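Local coordinates for protein nisin leader peptide-processing serine protease NisP (Lactococcus lactis subsp. lactis, PDB 4MZD) that acts as a subtilisin-like serine protease of lantibiotic maturation, probably cutting the leader peptide from the nisin precursor, at residues A86-S91 and D399-K404; T149-Q154 and N202-Q207; Y173-E178 and A187-R192; S360-L365 and R393-V398. All coordinates share one frame; numbering follows the deposited sequence.

Interaction 1 (A86-S91 and D399-K404); sequences ALYQPS and DLLNGK
Leu87, at the end of the short helix 83-87, lays its CB against CD1 of Leu401, 4.0 Å away, where their CA atoms stand 7.6 Å apart. The tip of the same side chain passes Asn402 instead: Leu87 CD1 comes within 4.2 Å of Asn402 OD1, a loose van der Waals approach at the exposed margin. Tyr88 follows in extended conformation and meets the other branch, its CB lying 4.0 Å from Leu401 CD2. Leu401 is thus forked between two consecutive residues, one methyl to each. With CG anti to the backbone N (chi1 -170°), the Tyr88 ring is carried away from helix 397-402, so that CD2 of Leu401 touches it only obliquely and its hydroxyl hydrogen-bonds Asp368 on helix 356-370. Within the segment, Gln89 NE2 gives Pro90 O a 2.9 Å bond, in the carbonyl plane on a lone pair, while the Pro90 ring rests on Leu365 and Asp368 of helix 356-370. Ser91 OG ends the run on the second oxygen of Asp368. In segment 399-404 the helix closes with a bond from Gly403 N to Asp399 O (2.9 Å), and Gly403 turns the chain off at positive phi. No hydrogen bond joins the two segments. Their union is a small apolar patch around one buried leucine, with little directional preference of its own, and the polar fastening of segment 86-91 runs instead through Asp368 of the helix alongside.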
loop_
_atom_site.group_PDB
_atom_site.type_symbol
_atom_site.label_atom_id
_atom_site.label_comp_id
_atom_site.label_asym_id
_atom_site.label_seq_id
_atom_site.Cartn_x
_atom_site.Cartn_y
_atom_site.Cartn_z
ATOM N N ALA A 86 -2.754 -12.116 -20.294
ATOM C CA ALA A 86 -2.297 -12.804 -21.492
ATOM C C ALA A 86 -1.152 -12.068 -22.177
ATOM O O ALA A 86 -0.459 -12.637 -23.014
ATOM C CB ALA A 86 -3.452 -13.002 -22.462
ATOM N N LEU A 87 -0.956 -10.804 -21.821
ATOM C CA LEU A 87 0.050 -9.982 -22.484
ATOM C C LEU A 87 1.474 -10.223 -21.992
ATOM O O LEU A 87 2.424 -10.033 -22.747
ATOM C CB LEU A 87 -0.289 -8.495 -22.363
ATOM C CG LEU A 87 -1.590 -8.047 -23.028
ATOM C CD1 LEU A 87 -1.773 -6.546 -22.871
ATOM C CD2 LEU A 87 -1.621 -8.447 -24.495
ATOM N N TYR A 88 1.626 -10.623 -20.732
ATOM C CA TYR A 88 2.957 -10.769 -20.156
ATOM C C TYR A 88 3.003 -11.684 -18.935
ATOM O O TYR A 88 2.162 -11.588 -18.042
ATOM C CB TYR A 88 3.544 -9.399 -19.785
ATOM C CG TYR A 88 4.994 -9.512 -19.409
ATOM C CD1 TYR A 88 5.948 -9.763 -20.384
ATOM C CD2 TYR A 88 5.412 -9.413 -18.086
ATOM C CE1 TYR A 88 7.273 -9.908 -20.065
ATOM C CE2 TYR A 88 6.746 -9.551 -17.751
ATOM C CZ TYR A 88 7.672 -9.800 -18.751
ATOM O OH TYR A 88 9.005 -9.949 -18.454
ATOM N N GLN A 89 4.006 -12.557 -18.906
ATOM C CA GLN A 89 4.271 -13.436 -17.772
ATOM C C GLN A 89 5.658 -13.123 -17.224
ATOM O O GLN A 89 6.645 -13.238 -17.946
ATOM C CB GLN A 89 4.214 -14.899 -18.221
ATOM C CG GLN A 89 4.929 -15.866 -17.296
ATOM C CD GLN A 89 4.271 -15.960 -15.945
ATOM O OE1 GLN A 89 3.047 -16.050 -15.845
ATOM N NE2 GLN A 89 5.079 -15.935 -14.890
ATOM N N PRO A 90 5.747 -12.727 -15.944
ATOM C CA PRO A 90 7.050 -12.322 -15.406
ATOM C C PRO A 90 8.016 -13.475 -15.168
ATOM O O PRO A 90 7.621 -14.621 -14.934
ATOM C CB PRO A 90 6.684 -11.672 -14.068
ATOM C CG PRO A 90 5.414 -12.367 -13.667
ATOM C CD PRO A 90 4.667 -12.587 -14.952
ATOM N N SER A 91 9.298 -13.137 -15.233
ATOM C CA SER A 91 10.370 -14.044 -14.868
ATOM C C SER A 91 10.495 -14.131 -13.351
ATOM O O SER A 91 9.797 -13.436 -12.612
ATOM C CB SER A 91 11.693 -13.546 -15.442
ATOM O OG SER A 91 12.245 -12.526 -14.620
ATOM N N ASP A 399 -2.493 -0.586 -20.723
ATOM C CA ASP A 399 -1.810 0.610 -21.215
ATOM C C ASP A 399 -0.352 0.621 -20.771
ATOM O O ASP A 399 0.543 0.986 -21.538
ATOM C CB ASP A 399 -2.485 1.888 -20.719
ATOM C CG ASP A 399 -3.808 2.162 -21.399
ATOM O OD1 ASP A 399 -4.124 1.513 -22.419
ATOM O OD2 ASP A 399 -4.530 3.055 -20.915
ATOM N N LEU A 400 -0.118 0.219 -19.529
ATOM C CA LEU A 400 1.221 0.237 -18.977
ATOM C C LEU A 400 2.124 -0.760 -19.704
ATOM O O LEU A 400 3.242 -0.422 -20.095
ATOM C CB LEU A 400 1.157 -0.075 -17.489
ATOM C CG LEU A 400 2.439 0.156 -16.704
ATOM C CD1 LEU A 400 2.892 1.599 -16.845
ATOM C CD2 LEU A 400 2.203 -0.193 -15.249
ATOM N N LEU A 401 1.637 -1.984 -19.891
ATOM C CA LEU A 401 2.397 -3.015 -20.595
ATOM C C LEU A 401 2.671 -2.617 -22.041
ATOM O O LEU A 401 3.767 -2.834 -22.556
ATOM C CB LEU A 401 1.665 -4.359 -20.550
ATOM C CG LEU A 401 1.662 -5.086 -19.201
ATOM C CD1 LEU A 401 0.665 -6.240 -19.220
ATOM C CD2 LEU A 401 3.055 -5.573 -18.837
ATOM N N ASN A 402 1.674 -2.041 -22.701
ATOM C CA ASN A 402 1.847 -1.614 -24.086
ATOM C C ASN A 402 2.828 -0.449 -24.237
ATOM O O ASN A 402 3.511 -0.342 -25.252
ATOM C CB ASN A 402 0.494 -1.293 -24.726
ATOM C CG ASN A 402 -0.318 -2.542 -25.017
ATOM O OD1 ASN A 402 0.239 -3.626 -25.201
ATOM N ND2 ASN A 402 -1.634 -2.397 -25.072
ATOM N N GLY A 403 2.891 0.417 -23.229
ATOM C CA GLY A 403 3.889 1.473 -23.177
ATOM C C GLY A 403 3.973 2.358 -24.410
ATOM O O GLY A 403 5.063 2.619 -24.926
ATOM N N LYS A 404 2.824 2.842 -24.873
ATOM C CA LYS A 404 2.783 3.707 -26.051
ATOM C C LYS A 404 3.678 4.936 -25.910
ATOM O O LYS A 404 4.340 5.350 -26.865
ATOM C CB LYS A 404 1.347 4.146 -26.344
ATOM C CG LYS A 404 1.242 5.289 -27.340
ATOM C CD LYS A 404 -0.203 5.722 -27.544
ATOM C CE LYS A 404 -0.292 6.929 -28.457
ATOM N NZ LYS A 404 0.406 6.681 -29.746
#

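Interaction 2 (T149-Q154 and N202-Q207); sequences TEVAGQ and NISAGQ
The helix backbone at Val151 and the strand backbone at Ser204 come closest at 7.7 Å between CA atoms, just where Ser204 forms the centre of an inverse gamma turn that interrupts strand 200-210. Across that gap a single valine does the touching. Val151 CG1, anti to the backbone N (chi1 168°), lies 3.6 Å from Asn202 ND2 and 3.9 Å from Ser204 OG; its sister methyl CG2 stands 4.0 Å from Ser204 CB. The two methyls therefore straddle the serine, and CG1 alone reaches on to the amide. Asn202 in turn gives an N-H from ND2 to Ser204 OG over 3.0 Å, nearly in the amide plane and with an N-H...O angle of 152°, while its OD1 bonds Ser360 OG. Ser204 OG is also bonded to the carbonyl oxygen of Ser353, the predicted nucleophile. Helix 147-156, which begins at the predicted catalytic His147, is thereby packed against the strand that, as in other subtilisins, probably lines the substrate cleft with its Ser-Ala-Gly run. Val151 also touches Asp100, the third predicted member of the charge relay. The chemistry implies a division of labour: valine methyls supply a buried hydrocarbon cover, whereas the amide and hydroxyl beneath it are satisfied by each other and by the neighbouring serines, in the second shell of the active site.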
loop_
_atom_site.group_PDB
_atom_site.type_symbol
_atom_site.label_atom_id
_atom_site.label_comp_id
_atom_site.label_asym_id
_atom_site.label_seq_id
_atom_site.Cartn_x
_atom_site.Cartn_y
_atom_site.Cartn_z
ATOM N N THR A 149 -1.451 -10.321 4.375
ATOM C CA THR A 149 -1.885 -11.387 3.482
ATOM C C THR A 149 -2.879 -10.849 2.450
ATOM O O THR A 149 -2.855 -11.244 1.270
ATOM C CB THR A 149 -2.483 -12.555 4.296
ATOM O OG1 THR A 149 -1.490 -13.044 5.207
ATOM C CG2 THR A 149 -2.939 -13.699 3.402
ATOM N N GLU A 150 -3.735 -9.929 2.890
ATOM C CA GLU A 150 -4.724 -9.288 2.029
ATOM C C GLU A 150 -4.037 -8.434 0.955
ATOM O O GLU A 150 -4.425 -8.466 -0.223
ATOM C CB GLU A 150 -5.692 -8.472 2.895
ATOM C CG GLU A 150 -6.560 -9.358 3.783
ATOM C CD GLU A 150 -7.083 -8.690 5.037
ATOM O OE1 GLU A 150 -6.920 -7.465 5.202
ATOM O OE2 GLU A 150 -7.668 -9.420 5.870
ATOM N N VAL A 151 -3.010 -7.695 1.362
ATOM C CA VAL A 151 -2.210 -6.904 0.442
ATOM C C VAL A 151 -1.451 -7.818 -0.533
ATOM O O VAL A 151 -1.440 -7.574 -1.743
ATOM C CB VAL A 151 -1.228 -6.010 1.230
ATOM C CG1 VAL A 151 -0.174 -5.397 0.322
ATOM C CG2 VAL A 151 -1.997 -4.926 1.971
ATOM N N ALA A 152 -0.833 -8.879 -0.012
ATOM C CA ALA A 152 -0.069 -9.783 -0.870
ATOM C C ALA A 152 -0.925 -10.381 -1.979
ATOM O O ALA A 152 -0.465 -10.498 -3.117
ATOM C CB ALA A 152 0.576 -10.883 -0.055
ATOM N N GLY A 153 -2.160 -10.756 -1.660
ATOM C CA GLY A 153 -3.028 -11.336 -2.667
ATOM C C GLY A 153 -3.258 -10.397 -3.840
ATOM O O GLY A 153 -3.331 -10.840 -4.995
ATOM N N GLN A 154 -3.372 -9.101 -3.554
ATOM C CA GLN A 154 -3.579 -8.120 -4.610
ATOM C C GLN A 154 -2.405 -8.064 -5.580
ATOM O O GLN A 154 -2.585 -7.733 -6.756
ATOM C CB GLN A 154 -3.824 -6.733 -4.017
ATOM C CG GLN A 154 -5.105 -6.655 -3.225
ATOM C CD GLN A 154 -6.296 -6.861 -4.112
ATOM O OE1 GLN A 154 -6.589 -6.023 -4.960
ATOM N NE2 GLN A 154 -6.959 -8.014 -3.970
ATOM N N ASN A 202 6.482 -2.153 -1.625
ATOM C CA ASN A 202 5.098 -1.773 -1.361
ATOM C C ASN A 202 4.900 -1.420 0.102
ATOM O O ASN A 202 5.186 -2.245 0.977
ATOM C CB ASN A 202 4.176 -2.948 -1.726
ATOM C CG ASN A 202 2.698 -2.597 -1.628
ATOM O OD1 ASN A 202 2.079 -2.228 -2.623
ATOM N ND2 ASN A 202 2.133 -2.684 -0.428
ATOM N N ILE A 203 4.402 -0.212 0.364
ATOM C CA ILE A 203 4.130 0.233 1.730
ATOM C C ILE A 203 2.664 0.680 1.862
ATOM O O ILE A 203 2.307 1.836 1.600
ATOM C CB ILE A 203 5.078 1.366 2.180
ATOM C CG1 ILE A 203 6.536 1.006 1.871
ATOM C CG2 ILE A 203 4.881 1.652 3.666
ATOM C CD1 ILE A 203 7.513 2.031 2.372
ATOM N N SER A 204 1.809 -0.250 2.282
ATOM C CA SER A 204 0.382 0.011 2.458
ATOM C C SER A 204 0.064 0.486 3.883
ATOM O O SER A 204 -0.847 -0.025 4.538
ATOM C CB SER A 204 -0.422 -1.245 2.117
ATOM O OG SER A 204 -0.409 -1.474 0.715
ATOM N N ALA A 205 0.813 1.486 4.333
ATOM C CA ALA A 205 0.764 1.980 5.707
ATOM C C ALA A 205 1.379 3.366 5.709
ATOM O O ALA A 205 2.132 3.703 4.800
ATOM C CB ALA A 205 1.562 1.067 6.621
ATOM N N GLY A 206 1.095 4.167 6.731
ATOM C CA GLY A 206 1.656 5.501 6.780
ATOM C C GLY A 206 1.280 6.247 8.037
ATOM O O GLY A 206 0.719 5.679 8.976
ATOM N N GLN A 207 1.604 7.535 8.053
ATOM C CA GLN A 207 1.338 8.387 9.201
ATOM C C GLN A 207 1.415 9.841 8.760
ATOM O O GLN A 207 2.098 10.175 7.782
ATOM C CB GLN A 207 2.378 8.154 10.300
ATOM C CG GLN A 207 3.770 8.594 9.881
ATOM C CD GLN A 207 4.876 8.127 10.813
ATOM O OE1 GLN A 207 5.763 7.398 10.398
ATOM N NE2 GLN A 207 4.842 8.563 12.061
#

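Interaction 3 (Y173-E178 and A187-R192); sequences YRVFGE and ARAIRR
Ala189 CB, pointing from helix 183-195 toward segment 173-178, meets two side chains in apolar contact. Val175 CG1, anti to the carbonyl carbon (chi1 -61°), is the branch that reaches it, at 3.7 Å from Ala189 CB, and Tyr173 CB lies 4.2 Å from the same methyl. Tyr173 and Ala189 lie just 6.1 Å apart at CA, a close approach of helix and strand. The aromatic contact is made by aliphatic carbon: Arg192 CG sits obliquely against the Tyr173 ring, 3.9 Å from CE1, the two side chains crossing at about a right angle; this holds for one of two conformers of the arginine. Strand 169-174 leads through helix 183-195 into strand 200-210, a beta-alpha-beta crossover of the subtilisin fold in which strand 95-100 lies between the two parallel strands, and Ile99 of that strand also touches Tyr173, Val175 and Ala189. Polar contacts run outside this interface. Tyr173 OH hydrogen-bonds Asp196, whose other carboxylate oxygen receives the Arg192 salt bridge. Pointing away from the helix, Arg174 folds back, NH2 giving Phe176 O a 3.0 Å bond at 150°, while NH1 pairs with Glu134.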
loop_
_atom_site.group_PDB
_atom_site.type_symbol
_atom_site.label_atom_id
_atom_site.label_comp_id
_atom_site.label_asym_id
_atom_site.label_seq_id
_atom_site.Cartn_x
_atom_site.Cartn_y
_atom_site.Cartn_z
ATOM N N TYR A 173 8.453 -8.326 4.630
ATOM C CA TYR A 173 9.096 -7.522 5.667
ATOM C C TYR A 173 8.028 -7.099 6.662
ATOM O O TYR A 173 7.157 -6.288 6.346
ATOM C CB TYR A 173 9.840 -6.329 5.034
ATOM C CG TYR A 173 10.822 -6.854 4.021
ATOM C CD1 TYR A 173 12.061 -7.340 4.418
ATOM C CD2 TYR A 173 10.476 -6.969 2.681
ATOM C CE1 TYR A 173 12.935 -7.901 3.505
ATOM C CE2 TYR A 173 11.349 -7.529 1.759
ATOM C CZ TYR A 173 12.574 -7.988 2.175
ATOM O OH TYR A 173 13.431 -8.549 1.256
ATOM N N ARG A 174 8.066 -7.689 7.854
ATOM C CA ARG A 174 7.001 -7.482 8.823
ATOM C C ARG A 174 7.298 -6.297 9.731
ATOM O O ARG A 174 8.331 -6.263 10.405
ATOM C CB ARG A 174 6.773 -8.741 9.661
ATOM C CG ARG A 174 5.584 -8.618 10.599
ATOM C CD ARG A 174 5.086 -9.937 11.158
ATOM N NE ARG A 174 5.934 -10.492 12.205
ATOM C CZ ARG A 174 5.823 -10.225 13.507
ATOM N NH1 ARG A 174 6.638 -10.823 14.365
ATOM N NH2 ARG A 174 4.901 -9.391 13.958
ATOM N N VAL A 175 6.371 -5.337 9.743
ATOM C CA VAL A 175 6.492 -4.143 10.574
ATOM C C VAL A 175 5.277 -3.920 11.475
ATOM O O VAL A 175 5.193 -2.901 12.156
ATOM C CB VAL A 175 6.780 -2.866 9.743
ATOM C CG1 VAL A 175 8.095 -3.003 8.989
ATOM C CG2 VAL A 175 5.625 -2.551 8.801
ATOM N N PHE A 176 4.342 -4.864 11.489
ATOM C CA PHE A 176 3.225 -4.821 12.428
ATOM C C PHE A 176 3.136 -6.141 13.161
ATOM O O PHE A 176 3.379 -7.205 12.580
ATOM C CB PHE A 176 1.878 -4.620 11.728
ATOM C CG PHE A 176 1.698 -3.267 11.105
ATOM C CD1 PHE A 176 1.118 -2.225 11.816
ATOM C CD2 PHE A 176 2.096 -3.040 9.799
ATOM C CE1 PHE A 176 0.938 -0.985 11.234
ATOM C CE2 PHE A 176 1.937 -1.802 9.215
ATOM C CZ PHE A 176 1.350 -0.772 9.933
ATOM N N GLY A 177 2.748 -6.053 14.431
ATOM C CA GLY A 177 2.310 -7.198 15.201
ATOM C C GLY A 177 0.805 -7.291 15.056
ATOM O O GLY A 177 0.299 -7.816 14.069
ATOM N N GLU A 178 0.078 -6.745 16.025
ATOM C CA GLU A 178 -1.375 -6.738 15.946
ATOM C C GLU A 178 -1.985 -5.344 15.947
ATOM O O GLU A 178 -3.205 -5.206 15.827
ATOM C CB GLU A 178 -1.979 -7.580 17.065
ATOM C CG GLU A 178 -1.690 -9.047 16.915
ATOM C CD GLU A 178 -2.332 -9.853 18.009
ATOM O OE1 GLU A 178 -1.934 -9.685 19.182
ATOM O OE2 GLU A 178 -3.250 -10.639 17.702
ATOM N N ALA A 187 11.485 2.365 8.201
ATOM C CA ALA A 187 12.715 2.794 7.542
ATOM C C ALA A 187 13.717 1.647 7.429
ATOM O O ALA A 187 14.325 1.451 6.378
ATOM C CB ALA A 187 13.330 4.004 8.261
ATOM N N ARG A 188 13.872 0.879 8.501
ATOM C CA ARG A 188 14.740 -0.298 8.456
ATOM C C ARG A 188 14.251 -1.300 7.413
ATOM O O ARG A 188 15.046 -1.922 6.708
ATOM C CB ARG A 188 14.831 -0.969 9.832
ATOM C CG ARG A 188 15.796 -0.288 10.789
ATOM C CD ARG A 188 16.011 -1.085 12.070
ATOM N NE ARG A 188 14.806 -1.158 12.891
ATOM C CZ ARG A 188 14.223 -2.292 13.272
ATOM N NH1 ARG A 188 14.736 -3.462 12.913
ATOM N NH2 ARG A 188 13.125 -2.259 14.016
ATOM N N ALA A 189 12.937 -1.465 7.323
ATOM C CA ALA A 189 12.358 -2.389 6.351
ATOM C C ALA A 189 12.611 -1.945 4.916
ATOM O O ALA A 189 12.883 -2.778 4.047
ATOM C CB ALA A 189 10.865 -2.560 6.598
ATOM N N ILE A 190 12.520 -0.640 4.661
ATOM C CA ILE A 190 12.792 -0.119 3.326
ATOM C C ILE A 190 14.230 -0.430 2.922
ATOM O O ILE A 190 14.491 -0.915 1.820
ATOM C CB ILE A 190 12.536 1.402 3.259
ATOM C CG1 ILE A 190 11.034 1.697 3.378
ATOM C CG2 ILE A 190 13.112 1.984 1.973
ATOM C CD1 ILE A 190 10.719 3.165 3.674
ATOM N N ARG A 191 15.165 -0.162 3.825
ATOM C CA ARG A 191 16.572 -0.434 3.545
ATOM C C ARG A 191 16.813 -1.918 3.292
ATOM O O ARG A 191 17.533 -2.291 2.361
ATOM C CB ARG A 191 17.448 0.044 4.700
ATOM C CG ARG A 191 17.438 1.541 4.887
ATOM C CD ARG A 191 18.272 1.934 6.091
ATOM N NE ARG A 191 18.185 3.363 6.361
ATOM C CZ ARG A 191 18.987 4.273 5.820
ATOM N NH1 ARG A 191 19.949 3.900 4.979
ATOM N NH2 ARG A 191 18.825 5.557 6.120
ATOM N N ARG A 192 16.212 -2.761 4.124
ATOM C CA ARG A 192 16.385 -4.207 4.010
ATOM C C ARG A 192 15.793 -4.742 2.708
ATOM O O ARG A 192 16.391 -5.590 2.043
ATOM C CB ARG A 192 15.747 -4.910 5.209
ATOM C CG ARG A 192 16.021 -6.402 5.295
ATOM C CD ARG A 192 17.498 -6.681 5.558
ATOM N NE ARG A 192 18.217 -7.033 4.340
ATOM C CZ ARG A 192 19.539 -7.142 4.266
ATOM N NH1 ARG A 192 20.285 -6.900 5.337
ATOM N NH2 ARG A 192 20.117 -7.480 3.123
#

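Interaction 4 (S360-L365 and R393-V398); sequences SGALAL and RVLNIV
Leu395 and Ile397 reach from the chain entering helix 397-402 to a single small residue, Ala362, on helix 356-370. Leu395 comes first, its CG anti to the backbone N (chi1 179°), and brings CD1 to 3.9 Å from Ala362 CB. Asn396, next in line, faces away; it is the N-cap of the helix, and its OD1 accepts the backbone N-H of Asp399 in the first turn. Ile397 returns to the interface with both branches in use. Its CG1, beside the backbone N, lies 3.9 Å from Ala362 CB and carries CD1 to 4.1 Å from the same methyl, while CG2 leans 4.3 Å from Leu365 CD1, one turn further along the partner helix. Alternation of facing and averted residues is thus what puts two branched side chains on one alanine; consistent with the small side chain of Ala362, the CA atoms of Ala362 and Ile397 are 6.2 Å apart. All four touching residues are buried, and the contact is wholly apolar. Around it, helix 83-87 packs on Ile397 through Ser84 and on Val398 through Ser84 and Leu87, and Leu363, on the averted face of helix 356-370, packs on helix 375-384 and on Val243 of strand 241-245, so that segment 360-365 has strand 241-245 on one face and helix 397-402 on another.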
loop_
_atom_site.group_PDB
_atom_site.type_symbol
_atom_site.label_atom_id
_atom_site.label_comp_id
_atom_site.label_asym_id
_atom_site.label_seq_id
_atom_site.Cartn_x
_atom_site.Cartn_y
_atom_site.Cartn_z
ATOM N N SER A 360 1.951 -1.584 -7.349
ATOM C CA SER A 360 3.254 -2.229 -7.155
ATOM C C SER A 360 3.457 -3.421 -8.082
ATOM O O SER A 360 4.508 -3.567 -8.705
ATOM C CB SER A 360 3.419 -2.699 -5.714
ATOM O OG SER A 360 3.484 -1.588 -4.853
ATOM N N GLY A 361 2.458 -4.293 -8.159
ATOM C CA GLY A 361 2.574 -5.454 -9.019
ATOM C C GLY A 361 2.686 -5.070 -10.484
ATOM O O GLY A 361 3.452 -5.673 -11.234
ATOM N N ALA A 362 1.900 -4.084 -10.906
ATOM C CA ALA A 362 1.944 -3.615 -12.285
ATOM C C ALA A 362 3.322 -3.049 -12.622
ATOM O O ALA A 362 3.873 -3.317 -13.695
ATOM C CB ALA A 362 0.869 -2.576 -12.512
ATOM N N LEU A 363 3.878 -2.255 -11.711
ATOM C CA LEU A 363 5.212 -1.706 -11.915
ATOM C C LEU A 363 6.253 -2.802 -12.017
ATOM O O LEU A 363 7.175 -2.707 -12.824
ATOM C CB LEU A 363 5.580 -0.758 -10.784
ATOM C CG LEU A 363 4.956 0.626 -10.837
ATOM C CD1 LEU A 363 5.205 1.304 -9.507
ATOM C CD2 LEU A 363 5.540 1.438 -11.991
ATOM N N ALA A 364 6.113 -3.837 -11.197
ATOM C CA ALA A 364 7.051 -4.948 -11.242
ATOM C C ALA A 364 6.988 -5.653 -12.603
ATOM O O ALA A 364 8.022 -6.030 -13.153
ATOM C CB ALA A 364 6.790 -5.911 -10.100
ATOM N N LEU A 365 5.789 -5.816 -13.162
ATOM C CA LEU A 365 5.660 -6.392 -14.506
ATOM C C LEU A 365 6.454 -5.579 -15.531
ATOM O O LEU A 365 7.151 -6.143 -16.367
ATOM C CB LEU A 365 4.191 -6.475 -14.932
ATOM C CG LEU A 365 3.291 -7.469 -14.190
ATOM C CD1 LEU A 365 1.835 -7.253 -14.560
ATOM C CD2 LEU A 365 3.702 -8.913 -14.452
ATOM N N ARG A 393 -5.451 10.348 -12.700
ATOM C CA ARG A 393 -4.731 9.252 -13.317
ATOM C C ARG A 393 -5.098 7.956 -12.617
ATOM O O ARG A 393 -5.043 7.856 -11.392
ATOM C CB ARG A 393 -3.220 9.468 -13.240
ATOM C CG ARG A 393 -2.671 10.453 -14.249
ATOM C CD ARG A 393 -1.164 10.460 -14.166
ATOM N NE ARG A 393 -0.716 10.755 -12.810
ATOM C CZ ARG A 393 -0.015 11.834 -12.477
ATOM N NH1 ARG A 393 0.332 12.714 -13.407
ATOM N NH2 ARG A 393 0.347 12.024 -11.217
ATOM N N VAL A 394 -5.481 6.965 -13.405
ATOM C CA VAL A 394 -5.808 5.662 -12.852
ATOM C C VAL A 394 -4.947 4.581 -13.488
ATOM O O VAL A 394 -4.502 4.707 -14.626
ATOM C CB VAL A 394 -7.297 5.314 -13.022
ATOM C CG1 VAL A 394 -8.174 6.320 -12.280
ATOM C CG2 VAL A 394 -7.666 5.245 -14.497
ATOM N N LEU A 395 -4.693 3.528 -12.725
ATOM C CA LEU A 395 -3.919 2.389 -13.199
ATOM C C LEU A 395 -4.670 1.642 -14.294
ATOM O O LEU A 395 -5.843 1.295 -14.135
ATOM C CB LEU A 395 -3.649 1.428 -12.043
ATOM C CG LEU A 395 -2.859 0.172 -12.420
ATOM C CD1 LEU A 395 -1.424 0.523 -12.803
ATOM C CD2 LEU A 395 -2.879 -0.817 -11.269
ATOM N N ASN A 396 -3.980 1.394 -15.401
ATOM C CA ASN A 396 -4.496 0.546 -16.462
ATOM C C ASN A 396 -3.331 -0.297 -16.937
ATOM O O ASN A 396 -2.403 0.205 -17.573
ATOM C CB ASN A 396 -5.082 1.368 -17.606
ATOM C CG ASN A 396 -5.721 0.499 -18.665
ATOM O OD1 ASN A 396 -5.041 -0.259 -19.351
ATOM N ND2 ASN A 396 -7.038 0.598 -18.799
ATOM N N ILE A 397 -3.367 -1.581 -16.599
ATOM C CA ILE A 397 -2.202 -2.427 -16.801
ATOM C C ILE A 397 -1.953 -2.720 -18.277
ATOM O O ILE A 397 -0.806 -2.827 -18.700
ATOM C CB ILE A 397 -2.287 -3.716 -15.961
ATOM C CG1 ILE A 397 -2.454 -3.343 -14.485
ATOM C CG2 ILE A 397 -1.051 -4.574 -16.173
ATOM C CD1 ILE A 397 -2.556 -4.519 -13.548
ATOM N N VAL A 398 -3.020 -2.834 -19.062
ATOM C CA VAL A 398 -2.843 -2.994 -20.498
ATOM C C VAL A 398 -2.087 -1.799 -21.091
ATOM O O VAL A 398 -1.137 -1.974 -21.863
ATOM C CB VAL A 398 -4.185 -3.238 -21.216
ATOM C CG1 VAL A 398 -3.991 -3.192 -22.724
ATOM C CG2 VAL A 398 -4.769 -4.580 -20.783
#

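Interaction 1 brings together the ends of a long chain loop, and the other three lie within its span; interaction 3 falls within interaction 2, and interaction 4 follows both. Interactions 1 and 4 share helix 397-402, have centres about 9 Å apart and pack directly, with Leu400 CD2 3.9 Å from Ala362 CB. Interactions 2 and 3, with centres about 12 Å apart, both reach the main sheet and meet through Ile203 and Ile190. Asn202 and Ser360 join interactions 2 and 4 by a probable hydrogen bond, tying the strand beside the predicted active site to helix 356-370. Interactions 1 and 3 are farthest apart, about 30 Å between centres, while interaction 2 is the one touching the predicted triad residues.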